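Local atomic coordinates of transketolase (PDB entry 3L84), a protein that belongs to the transketolase family of thiamine diphosphate-binding proteins, built from two domains of the thiamine diphosphate-binding clan and a C-terminal domain. Residues N57-V62 and D143-C148. Sequence-based numbering, arbitrary orientation.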
ATOM      1  N   ASN A  57       1.414 -20.722 -25.354  1.00  6.13           N
ATOM      2  CA  ASN A  57       2.757 -20.289 -25.716  1.00  5.75           C
ATOM      3  C   ASN A  57       2.772 -18.991 -26.524  1.00  6.24           C
ATOM      4  O   ASN A  57       3.769 -18.695 -27.165  1.00  6.70           O
ATOM      5  CB  ASN A  57       3.558 -21.401 -26.417  1.00  6.58           C
ATOM      6  CG  ASN A  57       5.060 -21.119 -26.444  1.00  6.12           C
ATOM      7  OD1 ASN A  57       5.632 -20.680 -25.470  1.00  6.84           O
ATOM      8  ND2 ASN A  57       5.707 -21.368 -27.593  1.00  6.79           N
ATOM      9  N   ARG A  58       1.688 -18.247 -26.494  1.00  6.21           N
ATOM     10  CA  ARG A  58       1.669 -16.913 -27.084  1.00  5.97           C
ATOM     11  C   ARG A  58       2.641 -15.969 -26.378  1.00  6.71           C
ATOM     12  O   ARG A  58       2.880 -16.084 -25.175  1.00  7.06           O
ATOM     13  CB  ARG A  58       0.272 -16.310 -27.013  1.00  7.15           C
ATOM     14  CG  ARG A  58      -0.179 -15.949 -25.627  1.00  6.46           C
ATOM     15  CD  ARG A  58      -1.651 -15.649 -25.577  1.00  6.36           C
ATOM     16  NE  ARG A  58      -2.084 -15.173 -24.261  1.00  7.51           N
ATOM     17  CZ  ARG A  58      -2.482 -15.996 -23.310  1.00  7.93           C
ATOM     18  NH1 ARG A  58      -2.439 -17.304 -23.452  1.00  7.57           N
ATOM     19  NH2 ARG A  58      -2.930 -15.530 -22.160  1.00  8.98           N
ATOM     20  N   ASP A  59       3.187 -15.001 -27.101  1.00  5.76           N
ATOM     21  CA  ASP A  59       3.813 -13.876 -26.425  1.00  6.32           C
ATOM     22  C   ASP A  59       2.758 -13.138 -25.591  1.00  6.81           C
ATOM     23  O   ASP A  59       1.604 -13.027 -26.003  1.00  8.48           O
ATOM     24  CB  ASP A  59       4.398 -12.885 -27.412  1.00  6.95           C
ATOM     25  CG  ASP A  59       5.596 -13.401 -28.158  1.00  7.89           C
ATOM     26  OD1 ASP A  59       6.262 -14.389 -27.744  1.00  7.22           O
ATOM     27  OD2 ASP A  59       5.911 -12.827 -29.231  1.00  8.69           O
ATOM     28  N   ARG A  60       3.162 -12.638 -24.437  1.00  7.56           N
ATOM     29  CA  ARG A  60       2.273 -11.893 -23.541  1.00  8.07           C
ATOM     30  C   ARG A  60       2.622 -10.400 -23.686  1.00  7.99           C
ATOM     31  O   ARG A  60       3.741 -10.002 -23.399  1.00  9.28           O
ATOM     32  CB  ARG A  60       2.400 -12.326 -22.064  1.00  9.27           C
ATOM     33  CG  ARG A  60       2.310 -13.837 -21.717  1.00 11.98           C
ATOM     34  CD  ARG A  60       0.996 -14.384 -22.112  1.00 11.65           C
ATOM     35  NE  ARG A  60       0.611 -15.646 -21.437  1.00  8.82           N
ATOM     36  CZ  ARG A  60       0.985 -16.877 -21.802  1.00  7.33           C
ATOM     37  NH1 ARG A  60       1.848 -17.059 -22.793  1.00  7.15           N
ATOM     38  NH2 ARG A  60       0.472 -17.959 -21.210  1.00  7.41           N
ATOM     39  N   LEU A  61       1.657  -9.573 -24.074  1.00  7.54           N
ATOM     40  CA  LEU A  61       1.796  -8.147 -24.221  1.00  8.35           C
ATOM     41  C   LEU A  61       1.085  -7.479 -23.063  1.00  7.27           C
ATOM     42  O   LEU A  61      -0.078  -7.776 -22.813  1.00  9.05           O
ATOM     43  CB  LEU A  61       1.178  -7.699 -25.531  1.00  9.97           C
ATOM     44  CG  LEU A  61       1.120  -6.211 -25.849  1.00 10.44           C
ATOM     45  CD1 LEU A  61       2.512  -5.655 -25.900  1.00 11.03           C
ATOM     46  CD2 LEU A  61       0.323  -5.990 -27.162  1.00 13.49           C
ATOM     47  N   VAL A  62       1.773  -6.607 -22.345  1.00  7.08           N
ATOM     48  CA  VAL A  62       1.207  -5.854 -21.219  1.00  7.11           C
ATOM     49  C   VAL A  62       1.397  -4.344 -21.416  1.00  7.52           C
ATOM     50  O   VAL A  62       2.535  -3.866 -21.518  1.00  8.20           O
ATOM     51  CB  VAL A  62       1.861  -6.228 -19.897  1.00  7.38           C
ATOM     52  CG1 VAL A  62       1.270  -5.405 -18.711  1.00  8.83           C
ATOM     53  CG2 VAL A  62       1.737  -7.745 -19.603  1.00  9.29           C
ATOM     54  N   ASP A 143       8.475 -21.105 -24.880  1.00  8.10           N
ATOM     55  CA  ASP A 143       9.618 -20.329 -25.419  1.00  9.84           C
ATOM     56  C   ASP A 143       9.298 -18.873 -25.796  1.00 10.29           C
ATOM     57  O   ASP A 143      10.079 -18.210 -26.461  1.00 12.71           O
ATOM     58  CB  ASP A 143      10.297 -21.064 -26.551  1.00 10.85           C
ATOM     59  CG  ASP A 143       9.456 -21.128 -27.777  1.00 13.27           C
ATOM     60  OD1 ASP A 143       8.360 -20.513 -27.802  1.00 15.66           O
ATOM     61  OD2 ASP A 143       9.885 -21.804 -28.756  1.00 17.35           O
ATOM     62  N   HIS A 144       8.212 -18.353 -25.299  1.00  9.11           N
ATOM     63  CA  HIS A 144       7.661 -17.093 -25.789  1.00  7.72           C
ATOM     64  C   HIS A 144       8.292 -15.912 -25.026  1.00  7.87           C
ATOM     65  O   HIS A 144       9.057 -16.074 -24.062  1.00  9.79           O
ATOM     66  CB  HIS A 144       6.145 -17.120 -25.592  1.00  8.17           C
ATOM     67  CG  HIS A 144       5.732 -17.164 -24.165  1.00  7.00           C
ATOM     68  ND1 HIS A 144       5.648 -16.037 -23.367  1.00  7.57           N
ATOM     69  CD2 HIS A 144       5.439 -18.212 -23.355  1.00  8.15           C
ATOM     70  CE1 HIS A 144       5.255 -16.393 -22.157  1.00  7.39           C
ATOM     71  NE2 HIS A 144       5.131 -17.711 -22.114  1.00  8.22           N
ATOM     72  N   LYS A 145       7.985 -14.719 -25.504  1.00  6.54           N
ATOM     73  CA  LYS A 145       8.421 -13.471 -24.870  1.00  7.59           C
ATOM     74  C   LYS A 145       7.310 -12.844 -24.057  1.00  7.07           C
ATOM     75  O   LYS A 145       6.131 -13.206 -24.182  1.00  7.74           O
ATOM     76  CB  LYS A 145       8.900 -12.497 -25.944  1.00  8.15           C
ATOM     77  CG  LYS A 145      10.087 -12.995 -26.744  1.00  9.22           C
ATOM     78  CD  LYS A 145      11.372 -13.116 -25.933  1.00 10.17           C
ATOM     79  CE  LYS A 145      12.552 -13.628 -26.775  1.00 10.59           C
ATOM     80  NZ  LYS A 145      13.735 -13.811 -25.912  1.00 12.84           N
ATOM     81  N   ILE A 146       7.708 -11.871 -23.238  1.00  7.10           N
ATOM     82  CA  ILE A 146       6.812 -10.998 -22.481  1.00  7.70           C
ATOM     83  C   ILE A 146       7.236  -9.586 -22.789  1.00  7.75           C
ATOM     84  O   ILE A 146       8.401  -9.215 -22.535  1.00  8.73           O
ATOM     85  CB  ILE A 146       6.876 -11.240 -20.975  1.00  7.86           C
ATOM     86  CG1 ILE A 146       6.483 -12.695 -20.613  1.00  8.66           C
ATOM     87  CG2 ILE A 146       5.961 -10.234 -20.262  1.00  8.46           C
ATOM     88  CD1 ILE A 146       7.484 -13.799 -20.838  1.00  9.75           C
ATOM     89  N   TYR A 147       6.372  -8.837 -23.457  1.00  7.65           N
ATOM     90  CA  TYR A 147       6.603  -7.438 -23.836  1.00  8.25           C
ATOM     91  C   TYR A 147       5.767  -6.547 -22.953  1.00  8.90           C
ATOM     92  O   TYR A 147       4.559  -6.740 -22.811  1.00 10.18           O
ATOM     93  CB  TYR A 147       6.196  -7.190 -25.295  1.00  8.66           C
ATOM     94  CG  TYR A 147       7.013  -7.923 -26.317  1.00  8.14           C
ATOM     95  CD1 TYR A 147       8.265  -7.459 -26.709  1.00  8.77           C
ATOM     96  CD2 TYR A 147       6.535  -9.083 -26.926  1.00  8.89           C
ATOM     97  CE1 TYR A 147       8.992  -8.116 -27.691  1.00  8.38           C
ATOM     98  CE2 TYR A 147       7.272  -9.765 -27.877  1.00  8.32           C
ATOM     99  CZ  TYR A 147       8.520  -9.288 -28.252  1.00  7.30           C
ATOM    100  OH  TYR A 147       9.315  -9.915 -29.216  1.00  9.14           O
ATOM    101  N   CYS A 148       6.390  -5.549 -22.339  1.00  8.67           N
ATOM    102  CA  CYS A 148       5.654  -4.604 -21.529  1.00  8.96           C
ATOM    103  C   CYS A 148       5.943  -3.202 -21.986  1.00  8.49           C
ATOM    104  O   CYS A 148       7.128  -2.846 -22.115  1.00  9.37           O
ATOM    105  CB  CYS A 148       6.093  -4.738 -20.076  1.00  8.27           C
ATOM    106  SG  CYS A 148       5.303  -3.636 -18.916  1.00 10.96           S
TER
HETATM  107  O   HOH W   1       8.340 -12.203 -30.200  1.00 13.48           O
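The guanidinium of R60 stacks on the imidazole of H144, the group centres 4.6 Å apart and the planes tilted by 27°. NH1 does the touching, above the rim of the ring, and the carbonyl O of R58 sits over the same face, 3.2 Å from H144 CG. A bend at chi2 (-61°) brings the arginine chain back over the ring, where NH1 also donates to R58 O. In the plane of the imidazole, H144 ND1 gives a nearly straight bond of 3.0 Å to K145 O, which accepts from R60 N as well. That second bond opens the parallel ladder, continued by Y147 N to R60 O and V62 N to Y147 O (2.8 Å). It joins edge strand 60-63 to strand 146-151 in the parallel sheet of the thiamine diphosphate-binding domain; helix 118-137 packs on V62, I146 and C148. Before the strands, D59 OD1 takes K145 N at 2.8 Å from above its carboxylate plane, while a water links D59 OD2 to Y147 OH. N57 OD1 accepts from D143 N and N57 ND2 donates to D143 OD1 (2.8 Å). Farther out, Y404 holds H144 NE2 through its hydroxyl and R60 NH2 through its backbone carbonyl.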